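Local coordinates for protein neurotoxin (PDB 1ZB7) that acts as a zinc endopeptidase in the host cytosol, cleaving one Ala-Ala bond of the synaptic vesicle protein synaptobrevin, at residues Q294-I299 and N325-V330; N301-V306 and G335-D340. All blocks are in the same frame, centred on the assembly; numbering follows the deposited sequence.

Contact 1: Q294-I299 and N325-V330; sequences QNFQDI and NKYDFV
Tyr327 drives its ring edge against the flat of Phe296, and that T-shaped pair is the centre of a contact without hydrogen bonds across it. The two centroids lie 5.0 Å apart and the ring planes stand at 84°. Followed outward, Tyr327 meets something at almost every atom. Its CB approaches CD2 of Phe296, 4.1 Å away, and also lies over the rim of the Phe329 ring. CG stays beside the backbone N (chi1 -61°), a torsion that carries the ring across toward helix 282-303. CD1 then points at the middle of the Phe296 ring, 3.6 Å above its plane. Over a face of the tyrosine ring comes CG2 of Ile299, 3.7 Å from CE2 and 4.1 Å from the centroid, a CH-pi contact. The tip, OH, leaves the apolar patch: it accepts from NZ of Lys326 at 2.9 Å and bonds to the carbonyl of Gly186. Tyrosine therefore suits a site with a greasy flank and a polar end. The branched Ile299 serves two rings at once, since the same CG2 lies at the edge of Phe329, 3.8 Å from CZ. The carbonyl O of Phe296 comes obliquely to within 3.4 Å of Phe329 CZ. Asp328 has positive phi just past the helix, and the chain turns there, letting Phe329 pack against helix 282-303, where it also touches Ala300 and Leu303. The contact thus joins helix 282-303 to the C-terminal end of helix 316-327, while Phe344 and Leu347 of helix 341-354 pack against Phe296 and strand 330-331 follows and pairs antiparallel with strand 337-338.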
ATOM      1  N   GLN A 294       2.643 -12.770 -25.809  1.00 39.34           N
ATOM      2  CA  GLN A 294       3.050 -14.140 -25.977  1.00 40.32           C
ATOM      3  C   GLN A 294       1.860 -15.117 -25.788  1.00 40.26           C
ATOM      4  O   GLN A 294       1.708 -16.057 -26.546  1.00 40.42           O
ATOM      5  CB  GLN A 294       4.234 -14.464 -25.018  1.00 40.21           C
ATOM      6  CG  GLN A 294       4.927 -15.829 -25.211  1.00 42.41           C
ATOM      7  CD  GLN A 294       5.340 -16.114 -26.683  1.00 48.97           C
ATOM      8  OE1 GLN A 294       6.374 -15.606 -27.129  1.00 56.19           O
ATOM      9  NE2 GLN A 294       4.561 -16.938 -27.421  1.00 49.22           N
ATOM     10  N   ASN A 295       1.026 -14.874 -24.791  1.00 40.97           N
ATOM     11  CA  ASN A 295      -0.197 -15.657 -24.624  1.00 41.28           C
ATOM     12  C   ASN A 295      -1.086 -15.607 -25.925  1.00 40.31           C
ATOM     13  O   ASN A 295      -1.592 -16.613 -26.379  1.00 40.00           O
ATOM     14  CB  ASN A 295      -1.028 -15.165 -23.393  1.00 40.58           C
ATOM     15  CG  ASN A 295      -0.468 -15.570 -22.085  1.00 40.05           C
ATOM     16  OD1 ASN A 295       0.453 -16.309 -22.028  1.00 39.10           O
ATOM     17  ND2 ASN A 295      -1.047 -15.062 -20.982  1.00 38.57           N
ATOM     18  N   PHE A 296      -1.313 -14.423 -26.473  1.00 39.91           N
ATOM     19  CA  PHE A 296      -2.107 -14.315 -27.706  1.00 39.44           C
ATOM     20  C   PHE A 296      -1.428 -15.059 -28.856  1.00 39.23           C
ATOM     21  O   PHE A 296      -2.114 -15.783 -29.611  1.00 38.23           O
ATOM     22  CB  PHE A 296      -2.363 -12.849 -28.066  1.00 39.59           C
ATOM     23  CG  PHE A 296      -3.520 -12.185 -27.326  1.00 39.28           C
ATOM     24  CD1 PHE A 296      -3.815 -12.466 -25.991  1.00 41.63           C
ATOM     25  CD2 PHE A 296      -4.251 -11.226 -27.951  1.00 38.79           C
ATOM     26  CE1 PHE A 296      -4.849 -11.803 -25.304  1.00 41.94           C
ATOM     27  CE2 PHE A 296      -5.312 -10.559 -27.250  1.00 38.84           C
ATOM     28  CZ  PHE A 296      -5.571 -10.861 -25.936  1.00 40.04           C
ATOM     29  N   GLN A 297      -0.092 -14.860 -29.027  1.00 39.04           N
ATOM     30  CA  GLN A 297       0.649 -15.577 -30.046  1.00 39.45           C
ATOM     31  C   GLN A 297       0.529 -17.111 -29.870  1.00 38.53           C
ATOM     32  O   GLN A 297       0.328 -17.832 -30.826  1.00 38.66           O
ATOM     33  CB  GLN A 297       2.121 -15.143 -30.129  1.00 40.44           C
ATOM     34  CG  GLN A 297       2.252 -13.610 -30.441  1.00 44.39           C
ATOM     35  CD  GLN A 297       3.684 -13.026 -30.225  1.00 45.86           C
ATOM     36  OE1 GLN A 297       4.448 -13.487 -29.336  1.00 50.98           O
ATOM     37  NE2 GLN A 297       4.041 -12.017 -31.043  1.00 42.20           N
ATOM     38  N   ASP A 298       0.605 -17.600 -28.641  1.00 37.80           N
ATOM     39  CA  ASP A 298       0.396 -19.015 -28.392  1.00 37.68           C
ATOM     40  C   ASP A 298      -0.955 -19.516 -28.889  1.00 36.45           C
ATOM     41  O   ASP A 298      -1.054 -20.645 -29.435  1.00 36.68           O
ATOM     42  CB  ASP A 298       0.607 -19.375 -26.918  1.00 38.33           C
ATOM     43  CG  ASP A 298       2.084 -19.143 -26.427  1.00 42.30           C
ATOM     44  OD1 ASP A 298       3.073 -19.079 -27.175  1.00 50.34           O
ATOM     45  OD2 ASP A 298       2.242 -19.003 -25.218  1.00 49.58           O
ATOM     46  N   ILE A 299      -1.988 -18.704 -28.700  1.00 35.43           N
ATOM     47  CA  ILE A 299      -3.341 -19.044 -29.152  1.00 35.46           C
ATOM     48  C   ILE A 299      -3.400 -19.029 -30.675  1.00 35.27           C
ATOM     49  O   ILE A 299      -3.922 -19.968 -31.274  1.00 32.16           O
ATOM     50  CB  ILE A 299      -4.439 -18.167 -28.522  1.00 35.92           C
ATOM     51  CG1 ILE A 299      -4.455 -18.413 -26.995  1.00 37.14           C
ATOM     52  CG2 ILE A 299      -5.809 -18.396 -29.196  1.00 36.08           C
ATOM     53  CD1 ILE A 299      -4.549 -19.880 -26.561  1.00 36.45           C
ATOM     54  N   ASN A 325     -12.090 -13.269 -33.868  1.00 42.59           N
ATOM     55  CA  ASN A 325     -12.861 -12.141 -33.365  1.00 42.46           C
ATOM     56  C   ASN A 325     -12.535 -11.798 -31.929  1.00 40.63           C
ATOM     57  O   ASN A 325     -12.292 -10.625 -31.629  1.00 39.78           O
ATOM     58  CB  ASN A 325     -14.387 -12.357 -33.465  1.00 43.78           C
ATOM     59  CG  ASN A 325     -14.932 -12.665 -34.977  1.00 51.75           C
ATOM     60  OD1 ASN A 325     -14.221 -12.569 -35.992  1.00 52.61           O
ATOM     61  ND2 ASN A 325     -16.255 -13.048 -35.054  1.00 56.10           N
ATOM     62  N   LYS A 326     -12.505 -12.777 -31.024  1.00 38.79           N
ATOM     63  CA  LYS A 326     -12.136 -12.503 -29.608  1.00 36.88           C
ATOM     64  C   LYS A 326     -10.755 -11.862 -29.434  1.00 37.53           C
ATOM     65  O   LYS A 326     -10.621 -10.851 -28.700  1.00 38.32           O
ATOM     66  CB  LYS A 326     -12.254 -13.771 -28.736  1.00 36.73           C
ATOM     67  CG  LYS A 326     -11.583 -13.764 -27.367  1.00 37.67           C
ATOM     68  CD  LYS A 326     -11.835 -15.016 -26.573  1.00 39.48           C
ATOM     69  CE  LYS A 326     -10.978 -15.076 -25.273  1.00 38.11           C
ATOM     70  NZ  LYS A 326     -10.918 -16.424 -24.716  1.00 36.58           N
ATOM     71  N   TYR A 327      -9.736 -12.452 -30.069  1.00 37.01           N
ATOM     72  CA  TYR A 327      -8.342 -12.022 -29.863  1.00 37.17           C
ATOM     73  C   TYR A 327      -7.915 -10.994 -30.897  1.00 37.46           C
ATOM     74  O   TYR A 327      -6.813 -10.462 -30.818  1.00 36.13           O
ATOM     75  CB  TYR A 327      -7.340 -13.157 -29.858  1.00 35.90           C
ATOM     76  CG  TYR A 327      -7.554 -14.174 -28.783  1.00 36.68           C
ATOM     77  CD1 TYR A 327      -7.053 -13.988 -27.495  1.00 37.09           C
ATOM     78  CD2 TYR A 327      -8.326 -15.337 -29.040  1.00 38.04           C
ATOM     79  CE1 TYR A 327      -7.297 -14.955 -26.474  1.00 36.94           C
ATOM     80  CE2 TYR A 327      -8.622 -16.285 -28.014  1.00 36.99           C
ATOM     81  CZ  TYR A 327      -8.052 -16.105 -26.759  1.00 38.47           C
ATOM     82  OH  TYR A 327      -8.336 -17.022 -25.769  1.00 38.75           O
ATOM     83  N   ASP A 328      -8.827 -10.696 -31.829  1.00 39.60           N
ATOM     84  CA  ASP A 328      -8.602  -9.755 -32.921  1.00 40.59           C
ATOM     85  C   ASP A 328      -7.322 -10.063 -33.762  1.00 40.60           C
ATOM     86  O   ASP A 328      -6.578  -9.188 -34.166  1.00 40.32           O
ATOM     87  CB  ASP A 328      -8.631  -8.352 -32.343  1.00 42.70           C
ATOM     88  CG  ASP A 328      -8.796  -7.267 -33.397  1.00 46.40           C
ATOM     89  OD1 ASP A 328      -9.145  -7.544 -34.540  1.00 49.22           O
ATOM     90  OD2 ASP A 328      -8.558  -6.092 -33.032  1.00 54.83           O
ATOM     91  N   PHE A 329      -7.117 -11.352 -34.017  1.00 40.84           N
ATOM     92  CA  PHE A 329      -6.060 -11.871 -34.901  1.00 39.75           C
ATOM     93  C   PHE A 329      -6.264 -11.409 -36.321  1.00 40.22           C
ATOM     94  O   PHE A 329      -7.394 -11.147 -36.733  1.00 39.05           O
ATOM     95  CB  PHE A 329      -6.090 -13.382 -34.898  1.00 39.14           C
ATOM     96  CG  PHE A 329      -5.741 -14.013 -33.578  1.00 39.88           C
ATOM     97  CD1 PHE A 329      -4.804 -13.457 -32.719  1.00 40.08           C
ATOM     98  CD2 PHE A 329      -6.379 -15.197 -33.169  1.00 39.94           C
ATOM     99  CE1 PHE A 329      -4.490 -14.055 -31.520  1.00 37.71           C
ATOM    100  CE2 PHE A 329      -6.044 -15.808 -31.973  1.00 36.95           C
ATOM    101  CZ  PHE A 329      -5.103 -15.219 -31.154  1.00 37.07           C
ATOM    102  N   VAL A 330      -5.151 -11.291 -37.069  1.00 40.66           N
ATOM    103  CA  VAL A 330      -5.219 -11.138 -38.517  1.00 40.87           C
ATOM    104  C   VAL A 330      -5.068 -12.502 -39.193  1.00 39.97           C
ATOM    105  O   VAL A 330      -4.502 -13.423 -38.655  1.00 39.02           O
ATOM    106  CB  VAL A 330      -4.298 -10.049 -39.073  1.00 41.39           C
ATOM    107  CG1 VAL A 330      -4.812  -8.705 -38.562  1.00 43.13           C
ATOM    108  CG2 VAL A 330      -2.816 -10.249 -38.653  1.00 44.54           C
TER

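Contact 2: N301-V306 and G335-D340; sequences NRLNIV and GKYSVD
At the end of helix 282-303 the backbone comes closest to the segment 335-340 where Asn304 faces Lys336, their CA atoms 5.8 Å apart. The side chain of Asn304 reads the extended backbone of Tyr337 with both ends of its amide. OD1 accepts from Tyr337 N at 2.9 Å, and ND2 donates to Tyr337 O at 2.9 Å; both bonds are nearly straight, at about 168°. Each uses a lone pair in the plane of its carbonyl, so the two together fix the rotation of the amide. Asparagine fits because it offers an acceptor and a donor side by side on a short stem, much as the backbone of a paired strand would. A water donates to OD1 as well, and also to Gly335 O, so that OD1 accepts from both Tyr337 N and the water. The strand 337-338 receiving this amide is one arm of a small antiparallel beta-hairpin, its other arm being 330-331, inserted between helices 316-327 and 341-354 of the M27 protease domain; Asp332 accepts from the N of Lys336 within its connecting loop. The hairpin's own Tyr337 turns its ring toward the helix, keeping CG beside its backbone N (chi1 -54°), which brings CD2 to 3.8 Å from CB of Leu303. The ring edge also meets OD1 of Asn304, with amide and ring planes only 13° apart. Over a ring face comes Leu303 CD1, 4.3 Å from the centroid, a CH-pi contact for which a branched aliphatic chain is well shaped. Across the amide, Lys336 bends at chi2 and lays CD 3.7 Å from Asn304 CG, packing against the amide carbon, while NZ makes a weak hydrogen bond to Asn334 O.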
ATOM      1  N   ASN A 301      -0.764 -19.462 -32.762  1.00 38.74           N
ATOM      2  CA  ASN A 301      -0.045 -20.681 -33.140  1.00 39.87           C
ATOM      3  C   ASN A 301      -0.912 -21.990 -33.049  1.00 39.28           C
ATOM      4  O   ASN A 301      -0.916 -22.791 -33.969  1.00 39.36           O
ATOM      5  CB  ASN A 301       1.222 -20.921 -32.280  1.00 41.33           C
ATOM      6  CG  ASN A 301       2.349 -19.812 -32.407  1.00 46.37           C
ATOM      7  OD1 ASN A 301       2.458 -19.132 -33.404  1.00 52.81           O
ATOM      8  ND2 ASN A 301       3.188 -19.671 -31.339  1.00 49.55           N
ATOM      9  N   ARG A 302      -1.651 -22.181 -31.951  1.00 39.24           N
ATOM     10  CA  ARG A 302      -2.599 -23.293 -31.797  1.00 40.14           C
ATOM     11  C   ARG A 302      -3.663 -23.337 -32.909  1.00 40.69           C
ATOM     12  O   ARG A 302      -3.887 -24.421 -33.499  1.00 41.61           O
ATOM     13  CB  ARG A 302      -3.267 -23.358 -30.360  1.00 40.21           C
ATOM     14  CG  ARG A 302      -2.305 -24.044 -29.447  1.00 41.91           C
ATOM     15  CD  ARG A 302      -2.484 -23.964 -27.916  1.00 45.18           C
ATOM     16  NE  ARG A 302      -3.263 -25.112 -27.519  1.00 47.31           N
ATOM     17  CZ  ARG A 302      -2.950 -26.121 -26.719  1.00 43.51           C
ATOM     18  NH1 ARG A 302      -1.801 -26.254 -26.060  1.00 44.00           N
ATOM     19  NH2 ARG A 302      -3.918 -26.995 -26.534  1.00 44.78           N
ATOM     20  N   LEU A 303      -4.229 -22.168 -33.247  1.00 39.50           N
ATOM     21  CA  LEU A 303      -5.281 -22.073 -34.194  1.00 39.99           C
ATOM     22  C   LEU A 303      -4.776 -22.534 -35.551  1.00 39.33           C
ATOM     23  O   LEU A 303      -5.526 -23.093 -36.303  1.00 38.96           O
ATOM     24  CB  LEU A 303      -5.832 -20.643 -34.313  1.00 40.68           C
ATOM     25  CG  LEU A 303      -6.803 -20.171 -33.249  1.00 43.10           C
ATOM     26  CD1 LEU A 303      -7.369 -18.833 -33.676  1.00 45.09           C
ATOM     27  CD2 LEU A 303      -7.927 -21.173 -32.959  1.00 46.88           C
ATOM     28  N   ASN A 304      -3.495 -22.287 -35.833  1.00 38.60           N
ATOM     29  CA  ASN A 304      -2.940 -22.646 -37.098  1.00 38.58           C
ATOM     30  C   ASN A 304      -2.738 -24.117 -37.252  1.00 37.44           C
ATOM     31  O   ASN A 304      -2.394 -24.499 -38.271  1.00 38.49           O
ATOM     32  CB  ASN A 304      -1.627 -21.886 -37.360  1.00 38.31           C
ATOM     33  CG  ASN A 304      -1.873 -20.429 -37.600  1.00 39.13           C
ATOM     34  OD1 ASN A 304      -2.997 -20.070 -37.902  1.00 40.98           O
ATOM     35  ND2 ASN A 304      -0.881 -19.579 -37.377  1.00 36.39           N
ATOM     36  N   ILE A 305      -2.862 -24.917 -36.214  1.00 38.64           N
ATOM     37  CA  ILE A 305      -2.660 -26.328 -36.310  1.00 39.07           C
ATOM     38  C   ILE A 305      -3.813 -27.137 -35.853  1.00 38.45           C
ATOM     39  O   ILE A 305      -3.724 -28.328 -35.962  1.00 37.51           O
ATOM     40  CB  ILE A 305      -1.347 -26.879 -35.570  1.00 40.06           C
ATOM     41  CG1 ILE A 305      -1.382 -26.666 -34.107  1.00 41.91           C
ATOM     42  CG2 ILE A 305      -0.049 -26.355 -36.267  1.00 42.19           C
ATOM     43  CD1 ILE A 305       0.008 -27.010 -33.455  1.00 45.88           C
ATOM     44  N   VAL A 306      -4.891 -26.519 -35.394  1.00 38.99           N
ATOM     45  CA  VAL A 306      -6.094 -27.256 -35.005  1.00 40.41           C
ATOM     46  C   VAL A 306      -6.748 -27.753 -36.177  1.00 39.25           C
ATOM     47  O   VAL A 306      -6.861 -27.051 -37.164  1.00 43.37           O
ATOM     48  CB  VAL A 306      -7.174 -26.364 -34.094  1.00 39.82           C
ATOM     49  CG1 VAL A 306      -8.559 -27.089 -33.932  1.00 37.22           C
ATOM     50  CG2 VAL A 306      -6.587 -26.196 -32.852  1.00 39.77           C
ATOM     51  N   GLY A 335      -5.192 -18.684 -44.624  1.00 42.29           N
ATOM     52  CA  GLY A 335      -5.856 -19.066 -43.498  1.00 41.33           C
ATOM     53  C   GLY A 335      -5.040 -18.969 -42.215  1.00 42.74           C
ATOM     54  O   GLY A 335      -5.562 -19.353 -41.131  1.00 39.36           O
ATOM     55  N   LYS A 336      -3.770 -18.504 -42.330  1.00 41.42           N
ATOM     56  CA  LYS A 336      -2.948 -18.395 -41.082  1.00 41.46           C
ATOM     57  C   LYS A 336      -3.145 -17.164 -40.267  1.00 40.17           C
ATOM     58  O   LYS A 336      -3.060 -16.028 -40.780  1.00 37.56           O
ATOM     59  CB  LYS A 336      -1.443 -18.576 -41.385  1.00 43.25           C
ATOM     60  CG  LYS A 336      -1.165 -19.967 -42.062  1.00 47.76           C
ATOM     61  CD  LYS A 336      -1.554 -21.240 -41.175  1.00 52.00           C
ATOM     62  CE  LYS A 336      -1.608 -22.507 -41.997  1.00 54.96           C
ATOM     63  NZ  LYS A 336      -2.715 -22.374 -43.013  1.00 59.75           N
ATOM     64  N   TYR A 337      -3.328 -17.417 -38.941  1.00 40.18           N
ATOM     65  CA  TYR A 337      -3.512 -16.398 -37.971  1.00 39.89           C
ATOM     66  C   TYR A 337      -2.223 -15.908 -37.389  1.00 40.77           C
ATOM     67  O   TYR A 337      -1.252 -16.680 -37.186  1.00 40.85           O
ATOM     68  CB  TYR A 337      -4.404 -16.886 -36.835  1.00 41.03           C
ATOM     69  CG  TYR A 337      -5.726 -17.426 -37.330  1.00 42.65           C
ATOM     70  CD1 TYR A 337      -6.794 -16.559 -37.614  1.00 40.96           C
ATOM     71  CD2 TYR A 337      -5.881 -18.800 -37.598  1.00 47.34           C
ATOM     72  CE1 TYR A 337      -8.001 -17.057 -38.059  1.00 44.24           C
ATOM     73  CE2 TYR A 337      -7.103 -19.328 -38.103  1.00 45.17           C
ATOM     74  CZ  TYR A 337      -8.168 -18.442 -38.300  1.00 44.89           C
ATOM     75  OH  TYR A 337      -9.387 -18.946 -38.701  1.00 42.55           O
ATOM     76  N   SER A 338      -2.212 -14.596 -37.120  1.00 40.47           N
ATOM     77  CA  SER A 338      -1.062 -13.938 -36.525  1.00 39.68           C
ATOM     78  C   SER A 338      -1.573 -12.776 -35.653  1.00 39.74           C
ATOM     79  O   SER A 338      -2.745 -12.422 -35.678  1.00 39.32           O
ATOM     80  CB  SER A 338      -0.054 -13.502 -37.587  1.00 38.70           C
ATOM     81  OG  SER A 338      -0.566 -12.358 -38.271  1.00 41.53           O
ATOM     82  N   VAL A 339      -0.695 -12.288 -34.781  1.00 40.80           N
ATOM     83  CA  VAL A 339      -0.961 -11.155 -33.903  1.00 41.19           C
ATOM     84  C   VAL A 339      -0.354  -9.907 -34.497  1.00 42.11           C
ATOM     85  O   VAL A 339       0.886  -9.806 -34.675  1.00 40.91           O
ATOM     86  CB  VAL A 339      -0.347 -11.333 -32.513  1.00 41.03           C
ATOM     87  CG1 VAL A 339      -0.663 -10.102 -31.609  1.00 41.41           C
ATOM     88  CG2 VAL A 339      -0.868 -12.582 -31.855  1.00 43.65           C
ATOM     89  N   ASP A 340      -1.235  -8.964 -34.796  1.00 43.73           N
ATOM     90  CA  ASP A 340      -0.860  -7.629 -35.240  1.00 45.52           C
ATOM     91  C   ASP A 340      -0.597  -6.762 -34.018  1.00 45.98           C
ATOM     92  O   ASP A 340      -1.422  -6.699 -33.091  1.00 45.13           O
ATOM     93  CB  ASP A 340      -1.988  -7.025 -36.088  1.00 46.66           C
ATOM     94  CG  ASP A 340      -1.647  -5.654 -36.633  1.00 48.85           C
ATOM     95  OD1 ASP A 340      -1.008  -5.609 -37.700  1.00 59.94           O
ATOM     96  OD2 ASP A 340      -1.985  -4.625 -36.022  1.00 52.63           O
TER
HETATM   97  O   HOH W   1      -5.333 -21.527 -39.469  1.00 54.56           O

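Contacts 1 and 2 follow one another along helix 282-303, with centres about 8 Å apart: contact 1 uses a turn whose Phe296 and Ile299 are buried, contact 2 the more exposed C-terminal end. Their partners, 325-330 and 335-340, are joined by the hairpin, where Val330 O and Ser338 N are 3.0 Å apart, a probable hydrogen bond. Packing also links the two contacts crosswise: Phe329 CE2 lies 3.7 Å from Leu303 CD1, and Gln297 CG lies 3.6 Å from Val339 CG2. Both contacts are peripheral, centred about 22 and 29 Å from the middle of the chain, and neither includes the HExxH zinc-binding motif, which lies on helix 224-239.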